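PDB 5KZZ: smoothened from Xenopus laevis, which probably acts as a Frizzled-family G protein-coupled receptor in Hedgehog signalling, represented here by its extracellular cysteine-rich domain without bound sterol. Local coordinates for residues A[29-42]-A[74-88]. Numbering follows the deposited sequence.
Sequences LPYALTSTVLAEDS and AVYMPKCEGGKVELP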
# COMPACT_ATOMS: atom_id res chain seq x y z
N LEU A 29 -5.73 6.19 -9.88
CA LEU A 29 -5.53 4.75 -10.04
C LEU A 29 -6.13 4.30 -11.36
O LEU A 29 -7.28 4.62 -11.66
CB LEU A 29 -6.16 3.98 -8.88
CG LEU A 29 -5.67 4.38 -7.48
CD1 LEU A 29 -6.40 3.61 -6.40
CD2 LEU A 29 -4.15 4.21 -7.37
N PRO A 30 -5.35 3.58 -12.16
CA PRO A 30 -5.87 3.12 -13.46
C PRO A 30 -6.73 1.87 -13.38
O PRO A 30 -7.39 1.54 -14.38
CB PRO A 30 -4.60 2.86 -14.26
CG PRO A 30 -3.60 2.47 -13.21
CD PRO A 30 -3.92 3.29 -11.99
N TYR A 31 -6.71 1.16 -12.25
CA TYR A 31 -7.50 -0.05 -12.05
C TYR A 31 -8.79 0.25 -11.29
O TYR A 31 -8.87 1.24 -10.56
CB TYR A 31 -6.69 -1.12 -11.32
CG TYR A 31 -5.97 -0.65 -10.06
CD1 TYR A 31 -4.67 -0.16 -10.12
CD2 TYR A 31 -6.60 -0.67 -8.82
CE1 TYR A 31 -3.99 0.27 -8.98
CE2 TYR A 31 -5.94 -0.25 -7.68
CZ TYR A 31 -4.62 0.22 -7.76
OH TYR A 31 -3.94 0.65 -6.65
N ALA A 32 -9.78 -0.63 -11.45
CA ALA A 32 -11.13 -0.36 -10.98
C ALA A 32 -11.52 -1.02 -9.66
O ALA A 32 -12.44 -0.54 -8.99
CB ALA A 32 -12.14 -0.77 -12.04
N LEU A 33 -10.88 -2.14 -9.33
CA LEU A 33 -11.29 -2.96 -8.19
C LEU A 33 -10.20 -3.09 -7.15
O LEU A 33 -9.01 -2.97 -7.46
CB LEU A 33 -11.70 -4.36 -8.63
CG LEU A 33 -12.56 -4.45 -9.89
CD1 LEU A 33 -12.75 -5.89 -10.34
CD2 LEU A 33 -13.91 -3.77 -9.67
N THR A 34 -10.60 -3.38 -5.92
CA THR A 34 -9.67 -3.42 -4.80
C THR A 34 -10.10 -4.44 -3.76
O THR A 34 -11.13 -5.12 -3.90
CB THR A 34 -9.54 -2.02 -4.15
OG1 THR A 34 -8.40 -1.98 -3.30
CG2 THR A 34 -10.79 -1.64 -3.35
N SER A 35 -9.30 -4.56 -2.71
CA SER A 35 -9.66 -5.30 -1.52
C SER A 35 -8.97 -4.64 -0.35
O SER A 35 -7.91 -4.03 -0.52
CB SER A 35 -9.24 -6.77 -1.62
OG SER A 35 -9.40 -7.44 -0.38
N THR A 36 -9.56 -4.76 0.84
CA THR A 36 -8.95 -4.24 2.06
C THR A 36 -8.12 -5.30 2.79
O THR A 36 -7.63 -5.04 3.90
CB THR A 36 -10.04 -3.69 3.01
OG1 THR A 36 -10.95 -4.74 3.36
CG2 THR A 36 -10.81 -2.57 2.35
N VAL A 37 -7.94 -6.46 2.17
CA VAL A 37 -7.33 -7.59 2.87
C VAL A 37 -5.87 -7.35 3.30
O VAL A 37 -5.40 -7.95 4.27
CB VAL A 37 -7.42 -8.89 2.01
CG1 VAL A 37 -6.56 -8.79 0.77
CG2 VAL A 37 -7.03 -10.12 2.82
N LEU A 38 -5.13 -6.46 2.63
CA LEU A 38 -3.74 -6.20 3.00
C LEU A 38 -3.61 -5.15 4.08
O LEU A 38 -2.58 -5.07 4.76
CB LEU A 38 -2.93 -5.75 1.79
CG LEU A 38 -3.03 -6.68 0.59
CD1 LEU A 38 -2.13 -6.17 -0.52
CD2 LEU A 38 -2.62 -8.10 0.98
N ALA A 39 -4.65 -4.34 4.25
CA ALA A 39 -4.63 -3.27 5.25
C ALA A 39 -5.12 -3.82 6.57
O ALA A 39 -6.33 -3.81 6.86
CB ALA A 39 -5.48 -2.10 4.80
N GLU A 40 -4.19 -4.29 7.39
CA GLU A 40 -4.55 -5.02 8.61
C GLU A 40 -5.23 -4.16 9.65
O GLU A 40 -5.86 -4.67 10.56
CB GLU A 40 -3.30 -5.68 9.21
CG GLU A 40 -2.69 -6.76 8.33
CD GLU A 40 -1.48 -7.44 8.98
OE1 GLU A 40 -1.45 -7.53 10.22
OE2 GLU A 40 -0.58 -7.88 8.23
N ASP A 41 -5.10 -2.84 9.51
CA ASP A 41 -5.72 -1.89 10.41
C ASP A 41 -7.08 -1.38 9.94
O ASP A 41 -7.65 -0.48 10.56
CB ASP A 41 -4.79 -0.68 10.62
CG ASP A 41 -4.54 0.09 9.33
OD1 ASP A 41 -5.01 -0.33 8.25
OD2 ASP A 41 -3.82 1.11 9.38
N SER A 42 -7.61 -1.95 8.86
CA SER A 42 -8.81 -1.39 8.23
C SER A 42 -9.84 -2.46 7.90
O SER A 42 -9.50 -3.48 7.31
CB SER A 42 -8.43 -0.67 6.94
OG SER A 42 -7.57 0.44 7.19
N ALA A 74 -0.34 0.79 -2.46
CA ALA A 74 -0.25 -0.64 -2.72
C ALA A 74 -0.76 -1.49 -1.55
O ALA A 74 -1.15 -2.62 -1.75
CB ALA A 74 1.19 -1.02 -3.07
N VAL A 75 -0.72 -0.95 -0.33
CA VAL A 75 -1.22 -1.64 0.84
C VAL A 75 -2.71 -1.37 1.06
O VAL A 75 -3.49 -2.30 1.31
CB VAL A 75 -0.42 -1.19 2.09
CG1 VAL A 75 -1.08 -1.62 3.41
CG2 VAL A 75 1.01 -1.71 2.00
N TYR A 76 -3.11 -0.10 0.97
CA TYR A 76 -4.44 0.32 1.36
C TYR A 76 -5.45 0.27 0.23
O TYR A 76 -6.62 -0.02 0.49
CB TYR A 76 -4.40 1.74 1.92
CG TYR A 76 -3.89 1.81 3.34
CD1 TYR A 76 -4.75 1.58 4.43
CD2 TYR A 76 -2.55 2.06 3.62
CE1 TYR A 76 -4.29 1.64 5.72
CE2 TYR A 76 -2.09 2.11 4.93
CZ TYR A 76 -2.96 1.91 5.99
OH TYR A 76 -2.50 1.97 7.28
N MET A 77 -5.02 0.57 -1.00
CA MET A 77 -5.92 0.59 -2.15
C MET A 77 -5.35 -0.24 -3.29
O MET A 77 -5.22 0.24 -4.41
CB MET A 77 -6.18 2.03 -2.63
CG MET A 77 -6.91 2.86 -1.57
SD MET A 77 -7.19 4.60 -1.99
CE MET A 77 -8.57 4.49 -3.13
N PRO A 78 -5.01 -1.52 -3.00
CA PRO A 78 -4.33 -2.35 -4.01
C PRO A 78 -5.25 -2.74 -5.15
O PRO A 78 -6.47 -2.76 -5.03
CB PRO A 78 -3.93 -3.58 -3.20
CG PRO A 78 -5.06 -3.70 -2.22
CD PRO A 78 -5.24 -2.28 -1.76
N LYS A 79 -4.63 -3.10 -6.27
CA LYS A 79 -5.37 -3.64 -7.40
C LYS A 79 -5.84 -5.05 -7.14
O LYS A 79 -5.06 -5.92 -6.72
CB LYS A 79 -4.49 -3.59 -8.65
CG LYS A 79 -5.18 -4.15 -9.89
CD LYS A 79 -4.29 -4.03 -11.12
CE LYS A 79 -4.96 -4.66 -12.33
NZ LYS A 79 -4.10 -4.59 -13.55
N CYS A 80 -7.13 -5.28 -7.42
CA CYS A 80 -7.75 -6.59 -7.32
C CYS A 80 -8.30 -6.96 -8.68
O CYS A 80 -8.92 -6.13 -9.35
CB CYS A 80 -8.85 -6.59 -6.26
SG CYS A 80 -9.43 -8.21 -5.74
N GLU A 81 -8.04 -8.19 -9.12
CA GLU A 81 -8.54 -8.68 -10.40
C GLU A 81 -8.59 -10.19 -10.33
O GLU A 81 -7.67 -10.81 -9.80
CB GLU A 81 -7.64 -8.20 -11.54
CG GLU A 81 -8.09 -8.60 -12.94
CD GLU A 81 -7.19 -8.05 -14.03
OE1 GLU A 81 -6.19 -7.36 -13.69
OE2 GLU A 81 -7.45 -8.31 -15.22
N GLY A 82 -9.68 -10.78 -10.81
CA GLY A 82 -9.81 -12.23 -10.82
C GLY A 82 -9.78 -12.88 -9.45
O GLY A 82 -9.27 -13.99 -9.30
N GLY A 83 -10.31 -12.19 -8.45
CA GLY A 83 -10.34 -12.70 -7.09
C GLY A 83 -8.98 -12.77 -6.42
O GLY A 83 -8.79 -13.52 -5.46
N LYS A 84 -8.04 -11.97 -6.91
CA LYS A 84 -6.70 -11.92 -6.34
C LYS A 84 -6.21 -10.49 -6.20
O LYS A 84 -6.40 -9.65 -7.08
CB LYS A 84 -5.71 -12.72 -7.20
CG LYS A 84 -5.87 -14.23 -7.10
CD LYS A 84 -5.27 -14.92 -8.31
CE LYS A 84 -5.03 -16.40 -8.05
NZ LYS A 84 -6.08 -16.99 -7.18
N VAL A 85 -5.56 -10.22 -5.09
CA VAL A 85 -4.94 -8.93 -4.91
C VAL A 85 -3.43 -9.08 -5.04
O VAL A 85 -2.87 -10.10 -4.64
CB VAL A 85 -5.34 -8.32 -3.55
CG1 VAL A 85 -4.76 -9.12 -2.40
CG2 VAL A 85 -4.86 -6.94 -3.45
N GLU A 86 -2.78 -8.10 -5.64
CA GLU A 86 -1.32 -8.06 -5.74
C GLU A 86 -0.73 -7.46 -4.45
O GLU A 86 -1.28 -6.50 -3.93
CB GLU A 86 -0.91 -7.23 -6.97
CG GLU A 86 0.59 -7.14 -7.26
CD GLU A 86 1.36 -8.41 -6.92
OE1 GLU A 86 0.95 -9.51 -7.36
OE2 GLU A 86 2.38 -8.30 -6.21
N LEU A 87 0.35 -8.04 -3.94
CA LEU A 87 1.03 -7.54 -2.73
C LEU A 87 2.08 -6.47 -3.06
O LEU A 87 2.62 -6.49 -4.17
CB LEU A 87 1.69 -8.69 -1.97
CG LEU A 87 0.84 -9.37 -0.90
CD1 LEU A 87 -0.38 -10.01 -1.52
CD2 LEU A 87 1.66 -10.39 -0.17
N PRO A 88 2.37 -5.55 -2.11
CA PRO A 88 3.47 -4.59 -2.30
C PRO A 88 4.79 -5.34 -2.39
O PRO A 88 4.97 -6.34 -1.69
CB PRO A 88 3.42 -3.71 -1.04
CG PRO A 88 2.75 -4.58 -0.01
CD PRO A 88 1.74 -5.40 -0.78
O HOH W 1 -8.84 -3.67 -10.83
O HOH W 2 -9.08 -0.75 -0.59
O HOH W 3 -5.75 -4.02 1.26
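Tyr31 lies flat against Lys79: Lys79 CB sits over the ring centre, 3.5 Å from the centroid and 8° off the normal, a CH-pi contact, while Leu29 CB backs the opposite face near the rim. With CG between backbone N and carbonyl carbon (chi1 49°), the ring lies beside the chain just past the helix, and Tyr31 OH donates to Met77 O at 2.6 Å. Thr34 OG1 gives a second hydroxyl bond, 2.7 Å to Pro78 O in the carbonyl plane and on a lone pair. Beside it, Cys80 N reaches Leu33 O at 3.0 Å from above the carbonyl plane. At the far end Tyr76 OH donates to the syn side of Asp41 OD2 (2.6 Å), carboxylate and ring planes 45° apart. Three waters also bridge the segments; one joins Ser35 O, Leu38 N and Val75 O. The apolar part centres on buried Leu38, whose CD1 meets Pro78, Val85 and Pro88 while CD2 lies 3.9 Å from Leu87 CD1. Within this Frizzled-type cysteine-rich domain, the contact ties strand 33-34 and the turns after it to the end of helix 62-76 and the hairpin 80-86, with Cys80 disulfide-bonded to Cys16 and helix 45-55 packing against Met77 and Ser42.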